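Local coordinates for protein putative endo-1,4-beta-xylanase (Bacteroides thetaiotaomicron VPI-5482, PDB 5MSX) that probably hydrolyses O-glycosidic bonds of plant pectin as a calcium-binding glycoside hydrolase of family 43, at residues E89-S95 / I106-G112. Numbering follows the deposited sequence.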
loop_
_atom_site.group_PDB
_atom_site.type_symbol
_atom_site.label_atom_id
_atom_site.label_comp_id
_atom_site.label_asym_id
_atom_site.label_seq_id
_atom_site.Cartn_x
_atom_site.Cartn_y
_atom_site.Cartn_z
ATOM N N GLU C 89 12.463 22.764 -12.567
ATOM C CA GLU C 89 11.203 23.424 -12.294
ATOM C C GLU C 89 11.401 24.264 -11.062
ATOM O O GLU C 89 12.371 24.068 -10.349
ATOM C CB GLU C 89 10.086 22.391 -12.049
ATOM C CG GLU C 89 10.015 21.293 -13.109
ATOM C CD GLU C 89 9.978 21.845 -14.521
ATOM O OE1 GLU C 89 9.109 22.698 -14.792
ATOM O OE2 GLU C 89 10.824 21.430 -15.341
ATOM N N LYS C 90 10.469 25.181 -10.819
ATOM C CA LYS C 90 10.409 25.908 -9.558
ATOM C C LYS C 90 9.846 24.982 -8.472
ATOM O O LYS C 90 8.763 24.460 -8.608
ATOM C CB LYS C 90 9.532 27.123 -9.719
ATOM C CG LYS C 90 9.656 28.135 -8.591
ATOM C CD LYS C 90 8.823 29.361 -8.906
ATOM C CE LYS C 90 7.338 29.089 -8.818
ATOM N NZ LYS C 90 6.608 30.385 -8.816
ATOM N N TYR C 91 10.608 24.789 -7.406
ATOM C CA TYR C 91 10.425 23.691 -6.471
ATOM C C TYR C 91 10.354 24.264 -5.051
ATOM O O TYR C 91 11.330 24.799 -4.571
ATOM C CB TYR C 91 11.612 22.745 -6.602
ATOM C CG TYR C 91 11.410 21.446 -5.884
ATOM C CD1 TYR C 91 10.804 20.369 -6.520
ATOM C CD2 TYR C 91 11.820 21.284 -4.555
ATOM C CE1 TYR C 91 10.621 19.159 -5.867
ATOM C CE2 TYR C 91 11.625 20.070 -3.890
ATOM C CZ TYR C 91 11.027 19.013 -4.560
ATOM O OH TYR C 91 10.831 17.798 -3.954
ATOM N N TRP C 92 9.190 24.182 -4.440
ATOM C CA TRP C 92 8.907 24.721 -3.145
ATOM C C TRP C 92 8.404 23.688 -2.159
ATOM O O TRP C 92 7.565 22.823 -2.500
ATOM C CB TRP C 92 7.771 25.739 -3.241
ATOM C CG TRP C 92 8.101 27.004 -3.936
ATOM C CD1 TRP C 92 9.333 27.477 -4.263
ATOM C CD2 TRP C 92 7.166 27.988 -4.339
ATOM N NE1 TRP C 92 9.217 28.683 -4.861
ATOM C CE2 TRP C 92 7.893 29.029 -4.913
ATOM C CE3 TRP C 92 5.771 28.088 -4.252
ATOM C CZ2 TRP C 92 7.279 30.175 -5.441
ATOM C CZ3 TRP C 92 5.146 29.204 -4.779
ATOM C CH2 TRP C 92 5.900 30.246 -5.367
ATOM N N ALA C 93 8.874 23.856 -0.928
ATOM C CA ALA C 93 8.184 23.410 0.261
ATOM C C ALA C 93 7.797 21.903 0.233
ATOM O O ALA C 93 6.652 21.539 0.412
ATOM C CB ALA C 93 6.987 24.312 0.508
ATOM N N PRO C 94 8.770 21.039 -0.009
ATOM C CA PRO C 94 8.492 19.607 0.058
ATOM C C PRO C 94 8.128 19.187 1.478
ATOM O O PRO C 94 8.691 19.720 2.480
ATOM C CB PRO C 94 9.828 18.960 -0.308
ATOM C CG PRO C 94 10.839 19.965 0.098
ATOM C CD PRO C 94 10.207 21.318 -0.069
ATOM N N SER C 95 7.242 18.203 1.544
ATOM C CA SER C 95 6.893 17.553 2.795
ATOM C C SER C 95 8.071 16.749 3.279
ATOM O O SER C 95 9.113 16.696 2.632
ATOM C CB SER C 95 5.691 16.633 2.568
ATOM O OG SER C 95 6.053 15.564 1.698
ATOM N N ILE C 106 6.773 11.800 -1.259
ATOM C CA ILE C 106 7.029 13.182 -0.941
ATOM C C ILE C 106 6.064 14.041 -1.738
ATOM O O ILE C 106 5.631 13.650 -2.827
ATOM C CB ILE C 106 8.523 13.517 -1.162
ATOM C CG1 ILE C 106 8.930 14.759 -0.352
ATOM C CG2 ILE C 106 8.846 13.628 -2.652
ATOM C CD1 ILE C 106 10.425 14.851 -0.141
ATOM N N TYR C 107 5.665 15.177 -1.168
ATOM C CA TYR C 107 4.604 15.996 -1.727
ATOM C C TYR C 107 5.036 17.486 -1.878
ATOM O O TYR C 107 4.625 18.352 -1.096
ATOM C CB TYR C 107 3.354 15.854 -0.892
ATOM C CG TYR C 107 2.915 14.416 -0.671
ATOM C CD1 TYR C 107 3.546 13.616 0.272
ATOM C CD2 TYR C 107 1.880 13.850 -1.414
ATOM C CE1 TYR C 107 3.162 12.303 0.484
ATOM C CE2 TYR C 107 1.476 12.528 -1.202
ATOM C CZ TYR C 107 2.128 11.767 -0.243
ATOM O OH TYR C 107 1.788 10.469 0.004
ATOM N N PRO C 108 5.862 17.778 -2.892
ATOM C CA PRO C 108 6.348 19.150 -3.079
ATOM C C PRO C 108 5.404 20.031 -3.875
ATOM O O PRO C 108 4.401 19.556 -4.434
ATOM C CB PRO C 108 7.682 18.938 -3.775
ATOM C CG PRO C 108 7.457 17.717 -4.595
ATOM C CD PRO C 108 6.590 16.828 -3.756
ATOM N N THR C 109 5.689 21.335 -3.872
ATOM C CA THR C 109 4.903 22.303 -4.631
ATOM C C THR C 109 5.722 22.720 -5.846
ATOM O O THR C 109 6.738 23.391 -5.712
ATOM C CB THR C 109 4.495 23.470 -3.755
ATOM O OG1 THR C 109 3.685 22.958 -2.697
ATOM C CG2 THR C 109 3.701 24.534 -4.526
ATOM N N ILE C 110 5.294 22.259 -7.026
ATOM C CA ILE C 110 6.109 22.378 -8.247
ATOM C C ILE C 110 5.384 23.311 -9.202
ATOM O O ILE C 110 4.211 23.095 -9.537
ATOM C CB ILE C 110 6.442 21.002 -8.857
ATOM C CG1 ILE C 110 7.027 20.080 -7.775
ATOM C CG2 ILE C 110 7.442 21.140 -10.003
ATOM C CD1 ILE C 110 7.631 18.762 -8.254
ATOM N N ASN C 111 6.074 24.397 -9.558
ATOM C CA ASN C 111 5.495 25.519 -10.320
ATOM C C ASN C 111 4.164 25.962 -9.758
ATOM O O ASN C 111 3.212 26.144 -10.496
ATOM C CB ASN C 111 5.407 25.165 -11.812
ATOM C CG ASN C 111 6.759 24.803 -12.382
ATOM O OD1 ASN C 111 7.759 25.454 -12.095
ATOM N ND2 ASN C 111 6.811 23.747 -13.157
ATOM N N GLY C 112 4.104 26.112 -8.430
ATOM C CA GLY C 112 2.884 26.551 -7.733
ATOM C C GLY C 112 1.854 25.507 -7.308
ATOM O O GLY C 112 0.830 25.854 -6.696
HETATM O O HOH W 1 6.678 25.807 -6.978
HETATM O O HOH W 2 4.196 21.140 -0.875
#
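W92 and T109 form an antiparallel hydrogen-bonded pair, W92 N giving to T109 O and T109 N giving, at 2.8 Å, to W92 O, and the neighbouring Y91 and I110 make a non-hydrogen-bonded pair. This short two-stranded pairing lies in a blade of the five-bladed beta-propeller of family 43 glycosidases; strand 113-119 continues the sheet beyond 109-110. N111 N extends the pairing with a nearly straight bond to K90 O. The N111 amide closes the same end: ND2 reaches the anti lone pair of E89 OE1 at 3.0 Å, close to the amide plane although carboxylate and amide stand almost perpendicular, while OD1 accepts from K90 N, which lies tilted 32° from the plane of the N111 carbonyl. With an alanine at this position, K90 N and E89 OE1 are likely to lose these mates, leaving this end of the pairing less firmly held. On one face of the sheet, CG of Y91 lies anti to its backbone N (chi1 -169°), carrying the ring across I110 and P108; CE1 meets I110 CD1 at 3.8 Å and CZ lies 3.4 Å from P108 CB, while the hydroxyl bonds to Y82. W92 and T109 share the other face, where K90 CE and a water lie over one face of the indole, toward its rim; that water also bridges K90 O, T109 O and G112 N. Regular pairing stops at A93, beside D154, the predicted pKa modulator of the active site, though P94 still packs on P108. A second water bridges the segments here, donating to A93 O and Y107 O and accepting from T109 OG1, which also bonds D154 N. Beyond it, S95 OG accepts from Y107 N at 2.9 Å and sits in plane at the edge of the Y107 ring, 3.5 Å from CD1.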